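Local coordinates for protein adenosine kinase (Sinorhizobium meliloti, PDB 3UBO) that probably phosphorylates adenosine to AMP as a pfkB-family kinase, and holds adenosine and ADP in separate pockets, at residues A[16-22]-A[116-122]; A[59-65]-A[315-319]. All coordinates share one frame; numbering follows the deposited sequence.

Contact 1 of 2, residues A[16-22]-A[116-122]; sequences VDIIARC and RSMIFVT. With ADN (adenosine), chain C.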
ATOM      1  N   VAL A  16      -3.524   4.993  10.314  1.00 49.59           N
ATOM      2  CA  VAL A  16      -3.321   4.426   8.987  1.00 49.93           C
ATOM      3  C   VAL A  16      -3.140   5.522   7.928  1.00 48.99           C
ATOM      4  O   VAL A  16      -3.871   6.529   7.942  1.00 50.00           O
ATOM      5  CB  VAL A  16      -4.339   3.395   8.621  1.00 49.00           C
ATOM      6  CG1 VAL A  16      -4.012   2.778   7.201  1.00 43.89           C
ATOM      7  CG2 VAL A  16      -4.318   2.384   9.670  1.00 46.41           C
ATOM      8  N   ASP A  17      -2.099   5.357   7.108  1.00 45.60           N
ATOM      9  CA  ASP A  17      -1.683   6.358   6.115  1.00 46.88           C
ATOM     10  C   ASP A  17      -2.280   6.122   4.754  1.00 45.71           C
ATOM     11  O   ASP A  17      -2.136   5.014   4.154  1.00 43.67           O
ATOM     12  CB  ASP A  17      -0.152   6.371   5.961  1.00 46.78           C
ATOM     13  CG  ASP A  17       0.516   7.058   7.103  1.00 50.01           C
ATOM     14  OD1 ASP A  17      -0.258   7.422   7.992  1.00 52.25           O
ATOM     15  OD2 ASP A  17       1.749   7.238   7.162  1.00 50.75           O
ATOM     16  N   ILE A  18      -2.892   7.183   4.242  1.00 44.72           N
ATOM     17  CA  ILE A  18      -3.453   7.129   2.895  1.00 45.88           C
ATOM     18  C   ILE A  18      -2.653   8.121   2.150  1.00 47.84           C
ATOM     19  O   ILE A  18      -2.664   9.328   2.493  1.00 50.15           O
ATOM     20  CB  ILE A  18      -4.957   7.485   2.865  1.00 47.03           C
ATOM     21  CG1 ILE A  18      -5.582   6.974   4.187  1.00 46.00           C
ATOM     22  CG2 ILE A  18      -5.592   6.958   1.600  1.00 43.78           C
ATOM     23  CD1 ILE A  18      -6.878   6.404   4.070  1.00 47.00           C
ATOM     24  N   ILE A  19      -1.929   7.622   1.156  1.00 44.78           N
ATOM     25  CA  ILE A  19      -0.874   8.374   0.567  1.00 47.32           C
ATOM     26  C   ILE A  19      -1.056   8.505  -0.960  1.00 51.44           C
ATOM     27  O   ILE A  19      -1.410   7.501  -1.625  1.00 50.61           O
ATOM     28  CB  ILE A  19       0.455   7.600   0.758  1.00 47.62           C
ATOM     29  CG1 ILE A  19       0.731   7.260   2.227  1.00 47.16           C
ATOM     30  CG2 ILE A  19       1.606   8.329   0.105  1.00 46.59           C
ATOM     31  CD1 ILE A  19       1.554   5.891   2.393  1.00 46.41           C
ATOM     32  N   ALA A  20      -0.735   9.687  -1.510  1.00 49.23           N
ATOM     33  CA  ALA A  20      -0.652   9.888  -2.952  1.00 47.50           C
ATOM     34  C   ALA A  20       0.190  11.113  -3.289  1.00 49.18           C
ATOM     35  O   ALA A  20       0.416  11.979  -2.469  1.00 50.28           O
ATOM     36  CB  ALA A  20      -2.085  10.019  -3.626  1.00 46.80           C
ATOM     37  N   ARG A  21       0.664  11.154  -4.517  1.00 49.40           N
ATOM     38  CA  ARG A  21       1.464  12.237  -5.020  1.00 49.82           C
ATOM     39  C   ARG A  21       0.604  13.424  -5.410  1.00 51.64           C
ATOM     40  O   ARG A  21      -0.557  13.268  -5.795  1.00 53.01           O
ATOM     41  CB  ARG A  21       2.121  11.685  -6.241  1.00 48.78           C
ATOM     42  CG  ARG A  21       3.532  12.054  -6.339  1.00 53.75           C
ATOM     43  CD  ARG A  21       4.414  10.840  -6.381  1.00 52.60           C
ATOM     44  NE  ARG A  21       5.737  11.245  -5.928  1.00 50.92           N
ATOM     45  CZ  ARG A  21       6.663  10.367  -5.623  1.00 53.81           C
ATOM     46  NH1 ARG A  21       6.404   9.050  -5.751  1.00 51.37           N
ATOM     47  NH2 ARG A  21       7.841  10.815  -5.195  1.00 57.63           N
ATOM     48  N   CYS A  22       1.144  14.614  -5.294  1.00 50.11           N
ATOM     49  CA  CYS A  22       0.449  15.786  -5.758  1.00 53.21           C
ATOM     50  C   CYS A  22       1.533  16.841  -6.014  1.00 58.23           C
ATOM     51  O   CYS A  22       2.716  16.544  -5.849  1.00 57.87           O
ATOM     52  CB  CYS A  22      -0.542  16.243  -4.719  1.00 54.13           C
ATOM     53  SG  CYS A  22       0.337  17.214  -3.474  1.00 62.65           S
ATOM     54  N   ARG A 116      -6.619   8.250  10.874  1.00 50.71           N
ATOM     55  CA  ARG A 116      -6.067   8.158   9.529  1.00 51.99           C
ATOM     56  C   ARG A 116      -5.392   9.462   9.136  1.00 48.61           C
ATOM     57  O   ARG A 116      -5.754  10.529   9.631  1.00 48.98           O
ATOM     58  CB  ARG A 116      -7.163   7.808   8.521  1.00 50.17           C
ATOM     59  CG  ARG A 116      -8.067   8.974   8.158  1.00 53.38           C
ATOM     60  CD  ARG A 116      -8.835   8.698   6.875  1.00 56.72           C
ATOM     61  NE  ARG A 116     -10.255   9.015   7.008  1.00 62.08           N
ATOM     62  CZ  ARG A 116     -11.062   8.461   7.908  1.00 68.02           C
ATOM     63  NH1 ARG A 116     -10.592   7.558   8.758  1.00 58.76           N
ATOM     64  NH2 ARG A 116     -12.341   8.808   7.956  1.00 72.12           N
ATOM     65  N   SER A 117      -4.407   9.379   8.247  1.00 48.19           N
ATOM     66  CA  SER A 117      -3.699  10.565   7.830  1.00 49.89           C
ATOM     67  C   SER A 117      -3.569  10.629   6.315  1.00 49.79           C
ATOM     68  O   SER A 117      -3.192   9.632   5.650  1.00 49.11           O
ATOM     69  CB  SER A 117      -2.355  10.641   8.535  1.00 50.88           C
ATOM     70  OG  SER A 117      -1.638  11.794   8.183  1.00 51.91           O
HETATM   71  N   MSE A 118      -3.953  11.796   5.788  1.00 50.98           N
HETATM   72  CA  MSE A 118      -3.962  12.061   4.343  1.00 51.02           C
HETATM   73  C   MSE A 118      -2.611  12.569   4.048  1.00 49.91           C
HETATM   74  O   MSE A 118      -2.328  13.723   4.351  1.00 49.01           O
HETATM   75  CB  MSE A 118      -4.909  13.219   3.966  1.00 53.55           C
HETATM   76  CG  MSE A 118      -6.433  13.046   4.043  1.00 53.14           C
HETATM   77 SE   MSE A 118      -7.235  11.240   3.929  1.00 80.97          SE
HETATM   78  CE  MSE A 118      -5.940  10.619   2.626  1.00 52.07           C
ATOM     79  N   ILE A 119      -1.769  11.724   3.457  1.00 51.15           N
ATOM     80  CA  ILE A 119      -0.389  12.117   3.208  1.00 50.34           C
ATOM     81  C   ILE A 119      -0.092  12.399   1.737  1.00 50.19           C
ATOM     82  O   ILE A 119      -0.102  11.489   0.911  1.00 49.94           O
ATOM     83  CB  ILE A 119       0.622  11.077   3.782  1.00 52.37           C
ATOM     84  CG1 ILE A 119       0.422  10.895   5.306  1.00 52.57           C
ATOM     85  CG2 ILE A 119       2.063  11.452   3.412  1.00 51.01           C
ATOM     86  CD1 ILE A 119       1.372   9.903   6.011  1.00 50.58           C
ATOM     87  N   PHE A 120       0.203  13.664   1.457  1.00 48.40           N
ATOM     88  CA  PHE A 120       0.551  14.135   0.139  1.00 49.88           C
ATOM     89  C   PHE A 120       2.054  14.307  -0.088  1.00 52.51           C
ATOM     90  O   PHE A 120       2.668  15.203   0.487  1.00 55.21           O
ATOM     91  CB  PHE A 120      -0.167  15.460  -0.165  1.00 51.62           C
ATOM     92  CG  PHE A 120      -1.685  15.348  -0.129  1.00 50.44           C
ATOM     93  CD1 PHE A 120      -2.377  14.717  -1.180  1.00 51.05           C
ATOM     94  CD2 PHE A 120      -2.413  15.881   0.945  1.00 48.53           C
ATOM     95  CE1 PHE A 120      -3.785  14.603  -1.143  1.00 55.53           C
ATOM     96  CE2 PHE A 120      -3.797  15.784   1.020  1.00 50.02           C
ATOM     97  CZ  PHE A 120      -4.513  15.112  -0.006  1.00 53.37           C
ATOM     98  N   VAL A 121       2.630  13.483  -0.968  1.00 50.24           N
ATOM     99  CA  VAL A 121       4.042  13.528  -1.268  1.00 49.30           C
ATOM    100  C   VAL A 121       4.343  14.416  -2.489  1.00 50.60           C
ATOM    101  O   VAL A 121       3.804  14.210  -3.554  1.00 51.96           O
ATOM    102  CB  VAL A 121       4.595  12.102  -1.482  1.00 48.96           C
ATOM    103  CG1 VAL A 121       6.125  12.106  -1.458  1.00 51.64           C
ATOM    104  CG2 VAL A 121       4.098  11.163  -0.420  1.00 48.04           C
ATOM    105  N   THR A 122       5.213  15.402  -2.353  1.00 50.22           N
ATOM    106  CA  THR A 122       5.593  16.178  -3.519  1.00 50.48           C
ATOM    107  C   THR A 122       6.768  15.619  -4.297  1.00 50.89           C
ATOM    108  O   THR A 122       7.300  14.563  -3.961  1.00 53.04           O
ATOM    109  CB  THR A 122       5.757  17.663  -3.185  1.00 53.18           C
ATOM    110  OG1 THR A 122       6.427  17.826  -1.924  1.00 52.42           O
ATOM    111  CG2 THR A 122       4.369  18.284  -3.121  1.00 54.27           C
TER
HETATM  112  O5' ADN C 353       6.661  10.797  10.443  1.00 62.56           O
HETATM  113  C5' ADN C 353       6.135   9.625   9.713  1.00 59.20           C
HETATM  114  C4' ADN C 353       4.709   9.167  10.175  1.00 57.27           C
HETATM  115  O4' ADN C 353       3.981  10.186  10.870  1.00 60.11           O
HETATM  116  C3' ADN C 353       3.572   8.452   9.275  1.00 55.91           C
HETATM  117  O3' ADN C 353       3.607   7.113   8.846  1.00 58.64           O
HETATM  118  C2' ADN C 353       2.256   8.822  10.038  1.00 56.50           C
HETATM  119  O2' ADN C 353       1.368   7.724  10.336  1.00 55.59           O
HETATM  120  C1' ADN C 353       2.795   9.555  11.202  1.00 59.74           C
HETATM  121  N9  ADN C 353       1.848  10.610  11.672  1.00 61.81           N
HETATM  122  C8  ADN C 353       1.229  11.701  10.995  1.00 62.11           C
HETATM  123  N7  ADN C 353       0.522  12.505  11.928  1.00 59.29           N
HETATM  124  C5  ADN C 353       0.718  11.908  13.187  1.00 62.73           C
HETATM  125  C6  ADN C 353       0.245  12.235  14.487  1.00 61.53           C
HETATM  126  N6  ADN C 353      -0.572  13.394  14.729  1.00 60.93           N
HETATM  127  N1  ADN C 353       0.644  11.388  15.584  1.00 61.70           N
HETATM  128  C2  ADN C 353       1.488  10.253  15.356  1.00 60.08           C
HETATM  129  N3  ADN C 353       1.981   9.891  14.078  1.00 58.33           N
HETATM  130  C4  ADN C 353       1.560  10.728  13.017  1.00 60.90           C
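Asp17 and Ile119 meet on one face of a parallel strand pair, 16-21 beside 116-121. Six N-H to C=O bonds lace the backbones together, the last from Cys22 N just past the strand; Ile18 N to Ser117 O spans 2.8 Å. From its CB, 3.8 Å from Ile119 CD1, Asp17 starts against that methyl. Its CG, anti to the carbonyl carbon (chi1 -76°), also lies against Ile119 CD1, and this turn points the carboxylate at the ribose. Asp17 OD1 accepts a hydrogen bond from adenosine O2' at 2.9 Å, and OD2 one from O3'. A short acidic side chain suits this place, since its two oxygens match the two ribose hydroxyls. Further along this face Ile19 lies side by side with Ile119, and Ile19 CG2 reaches Val121 CG2 at 3.8 Å; branched residues like these fit extended strands. On the other face, the CE of selenomethionine Met118 folds back over Ile18, while Tyr49 of helix 42-50 touches both. Near the end of the pair, Cys22 SG lies 3.8 Å from Phe120 CB and meets the ring obliquely, in a sulfur-aromatic contact. The arrangement is that of the small lid sheet of ribokinase-like (pfkB) kinases, whose aspartate here binds the ribose of adenosine.

Contact 2 of 2, residues A[59-65]-A[315-319]; sequences SGGSAGN and GPRPL. With ADN (adenosine), chain C.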
ATOM      1  N   SER A  59      -0.142   1.122   7.093  1.00 43.02           N
ATOM      2  CA  SER A  59       0.078   1.508   8.536  1.00 45.01           C
ATOM      3  C   SER A  59       1.231   2.507   8.779  1.00 48.48           C
ATOM      4  O   SER A  59       2.383   2.384   8.200  1.00 52.76           O
ATOM      5  CB  SER A  59       0.331   0.316   9.422  1.00 46.38           C
ATOM      6  OG  SER A  59      -0.595  -0.717   9.218  1.00 48.92           O
ATOM      7  N   GLY A  60       0.939   3.494   9.602  1.00 47.13           N
ATOM      8  CA  GLY A  60       1.904   4.488  10.011  1.00 48.12           C
ATOM      9  C   GLY A  60       1.887   4.633  11.531  1.00 51.05           C
ATOM     10  O   GLY A  60       1.991   3.675  12.326  1.00 47.15           O
ATOM     11  N   GLY A  61       1.718   5.886  11.919  1.00 53.93           N
ATOM     12  CA  GLY A  61       1.798   6.338  13.290  1.00 52.86           C
ATOM     13  C   GLY A  61       3.275   6.475  13.572  1.00 52.53           C
ATOM     14  O   GLY A  61       3.956   5.452  13.583  1.00 49.27           O
ATOM     15  N   SER A  62       3.758   7.711  13.755  1.00 50.77           N
ATOM     16  CA  SER A  62       5.171   7.919  14.080  1.00 52.08           C
ATOM     17  C   SER A  62       5.837   6.858  15.046  1.00 53.15           C
ATOM     18  O   SER A  62       6.687   6.071  14.603  1.00 51.96           O
ATOM     19  CB  SER A  62       5.432   9.346  14.476  1.00 51.37           C
ATOM     20  OG  SER A  62       6.758   9.448  14.887  1.00 51.36           O
ATOM     21  N   ALA A  63       5.393   6.770  16.304  1.00 50.26           N
ATOM     22  CA  ALA A  63       5.821   5.721  17.196  1.00 50.69           C
ATOM     23  C   ALA A  63       5.568   4.304  16.697  1.00 52.30           C
ATOM     24  O   ALA A  63       6.338   3.393  16.982  1.00 55.58           O
ATOM     25  CB  ALA A  63       5.180   5.876  18.559  1.00 54.14           C
ATOM     26  N   GLY A  64       4.510   4.069  15.956  1.00 50.52           N
ATOM     27  CA  GLY A  64       4.225   2.702  15.559  1.00 49.36           C
ATOM     28  C   GLY A  64       5.238   2.217  14.544  1.00 54.24           C
ATOM     29  O   GLY A  64       5.461   0.998  14.407  1.00 53.87           O
ATOM     30  N   ASN A  65       5.847   3.184  13.836  1.00 53.25           N
ATOM     31  CA  ASN A  65       6.759   2.910  12.772  1.00 53.09           C
ATOM     32  C   ASN A  65       8.077   2.532  13.443  1.00 54.19           C
ATOM     33  O   ASN A  65       8.711   1.519  13.108  1.00 52.49           O
ATOM     34  CB  ASN A  65       6.917   4.154  11.861  1.00 53.71           C
ATOM     35  CG  ASN A  65       5.717   4.388  10.922  1.00 52.34           C
ATOM     36  OD1 ASN A  65       4.922   3.452  10.607  1.00 48.96           O
ATOM     37  ND2 ASN A  65       5.603   5.648  10.451  1.00 49.09           N
ATOM     38  N   GLY A 315       5.613   4.845   1.362  1.00 58.77           N
ATOM     39  CA  GLY A 315       5.408   4.106   2.605  1.00 57.63           C
ATOM     40  C   GLY A 315       6.425   4.386   3.719  1.00 60.99           C
ATOM     41  O   GLY A 315       7.626   4.655   3.428  1.00 64.37           O
ATOM     42  N   PRO A 316       5.975   4.313   5.004  1.00 61.56           N
ATOM     43  CA  PRO A 316       6.846   4.593   6.155  1.00 59.63           C
ATOM     44  C   PRO A 316       7.445   3.307   6.824  1.00 60.81           C
ATOM     45  O   PRO A 316       8.281   3.501   7.712  1.00 60.01           O
ATOM     46  CB  PRO A 316       5.874   5.232   7.116  1.00 59.26           C
ATOM     47  CG  PRO A 316       4.640   4.255   7.008  1.00 56.48           C
ATOM     48  CD  PRO A 316       4.630   3.894   5.468  1.00 57.80           C
ATOM     49  N   ARG A 317       7.083   2.080   6.404  1.00 58.41           N
ATOM     50  CA  ARG A 317       7.576   0.867   7.078  1.00 59.36           C
ATOM     51  C   ARG A 317       8.195  -0.177   6.145  1.00 63.80           C
ATOM     52  O   ARG A 317       7.599  -0.563   5.140  1.00 66.36           O
ATOM     53  CB  ARG A 317       6.437   0.153   7.901  1.00 60.09           C
ATOM     54  CG  ARG A 317       5.976   0.839   9.187  1.00 55.54           C
ATOM     55  CD  ARG A 317       4.885   0.006   9.864  1.00 58.77           C
ATOM     56  NE  ARG A 317       4.137   0.753  10.890  1.00 53.94           N
ATOM     57  CZ  ARG A 317       3.120   0.227  11.578  1.00 56.23           C
ATOM     58  NH1 ARG A 317       2.782  -1.049  11.325  1.00 58.63           N
ATOM     59  NH2 ARG A 317       2.437   0.958  12.518  1.00 52.83           N
ATOM     60  N   PRO A 318       9.375  -0.698   6.504  1.00 66.30           N
ATOM     61  CA  PRO A 318      10.030  -1.820   5.781  1.00 63.74           C
ATOM     62  C   PRO A 318       9.080  -2.977   5.741  1.00 62.49           C
ATOM     63  O   PRO A 318       8.578  -3.285   6.763  1.00 65.75           O
ATOM     64  CB  PRO A 318      11.178  -2.214   6.718  1.00 63.48           C
ATOM     65  CG  PRO A 318      10.736  -1.572   8.113  1.00 65.76           C
ATOM     66  CD  PRO A 318      10.131  -0.277   7.699  1.00 63.67           C
ATOM     67  N   LEU A 319       8.815  -3.608   4.630  1.00 63.72           N
ATOM     68  CA  LEU A 319       7.815  -4.678   4.601  1.00 63.48           C
ATOM     69  C   LEU A 319       8.460  -6.068   4.683  1.00 66.30           C
ATOM     70  O   LEU A 319       7.791  -7.128   4.508  1.00 65.97           O
ATOM     71  CB  LEU A 319       6.983  -4.566   3.317  1.00 63.72           C
ATOM     72  CG  LEU A 319       6.432  -3.149   3.079  1.00 65.32           C
ATOM     73  CD1 LEU A 319       5.801  -3.026   1.643  1.00 62.38           C
ATOM     74  CD2 LEU A 319       5.443  -2.688   4.219  1.00 59.50           C
TER
HETATM   75  O5' ADN C 353       6.661  10.797  10.443  1.00 62.56           O
HETATM   76  C5' ADN C 353       6.135   9.625   9.713  1.00 59.20           C
HETATM   77  C4' ADN C 353       4.709   9.167  10.175  1.00 57.27           C
HETATM   78  O4' ADN C 353       3.981  10.186  10.870  1.00 60.11           O
HETATM   79  C3' ADN C 353       3.572   8.452   9.275  1.00 55.91           C
HETATM   80  O3' ADN C 353       3.607   7.113   8.846  1.00 58.64           O
HETATM   81  C2' ADN C 353       2.256   8.822  10.038  1.00 56.50           C
HETATM   82  O2' ADN C 353       1.368   7.724  10.336  1.00 55.59           O
HETATM   83  C1' ADN C 353       2.795   9.555  11.202  1.00 59.74           C
HETATM   84  N9  ADN C 353       1.848  10.610  11.672  1.00 61.81           N
HETATM   85  C8  ADN C 353       1.229  11.701  10.995  1.00 62.11           C
HETATM   86  N7  ADN C 353       0.522  12.505  11.928  1.00 59.29           N
HETATM   87  C5  ADN C 353       0.718  11.908  13.187  1.00 62.73           C
HETATM   88  C6  ADN C 353       0.245  12.235  14.487  1.00 61.53           C
HETATM   89  N6  ADN C 353      -0.572  13.394  14.729  1.00 60.93           N
HETATM   90  N1  ADN C 353       0.644  11.388  15.584  1.00 61.70           N
HETATM   91  C2  ADN C 353       1.488  10.253  15.356  1.00 60.08           C
HETATM   92  N3  ADN C 353       1.981   9.891  14.078  1.00 58.33           N
HETATM   93  C4  ADN C 353       1.560  10.728  13.017  1.00 60.90           C
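Pro316 and Gly60 approach to 6.3 Å between CA atoms, and Arg317 and Asn65 to 6.1 Å, as the irregular segment 315-319 passes the turn where Gly61 takes the N-cap position of helix 62-73. Extended from CG to NE, Arg317 carries its guanidinium between Ser59 CB and Gly64 O, one over each face; Phe92 adds a cation-pi contact. Several N-H groups on one flat group let arginine serve two carbonyl oxygens. Arg317 NE gives a fairly straight bond to Asn65 OD1 (2.8 Å, 154°), near the guanidinium plane although amide and guanidinium stand 83° apart. Arg317 NH2 makes a more bent bond to a lone pair of Gly60 O (2.8 Å, 137°). Gly60-Gly61 probably corresponds to the di-glycine hinge of ribokinase-like enzymes: a CB on Gly60 would collide with adenosine O2', to which Gly61 N donates, and Gly61 has a positive phi. A leucine replacing Arg317 would probably leave Gly60 O and Asn65 OD1 without these donors and lose the Phe92 contact. Compact, rigid Pro316 sets its CG 3.2 Å from Ser59 O. The Asn65 amide suits a double role: while OD1 accepts from Arg317, Asn65 ND2 donates to adenosine O3' at 3.0 Å and also to Asp280. Ser62 N donates to adenosine N3.

Contact 2 is wholly buried, contact 1 largely so: the centre of contact 1 lies about 16 Å from the centre of the chain, that of contact 2 about 8 Å, and contact 1 runs out to an exposed Arg21. Contact 1 joins two lid strands through a regular backbone ladder and apolar side chains; contact 2 joins a turn and helix start to a loop through arginine and amide hydrogen bonds. Strand 56-59 pairs with strand 16-21 at one edge of the lid sheet and leads directly into 59-65, so the lid and the deeper pocket are continuous. Adenosine bridges them, held by a carboxylate of contact 1 as acceptor and by N-H donors of contact 2.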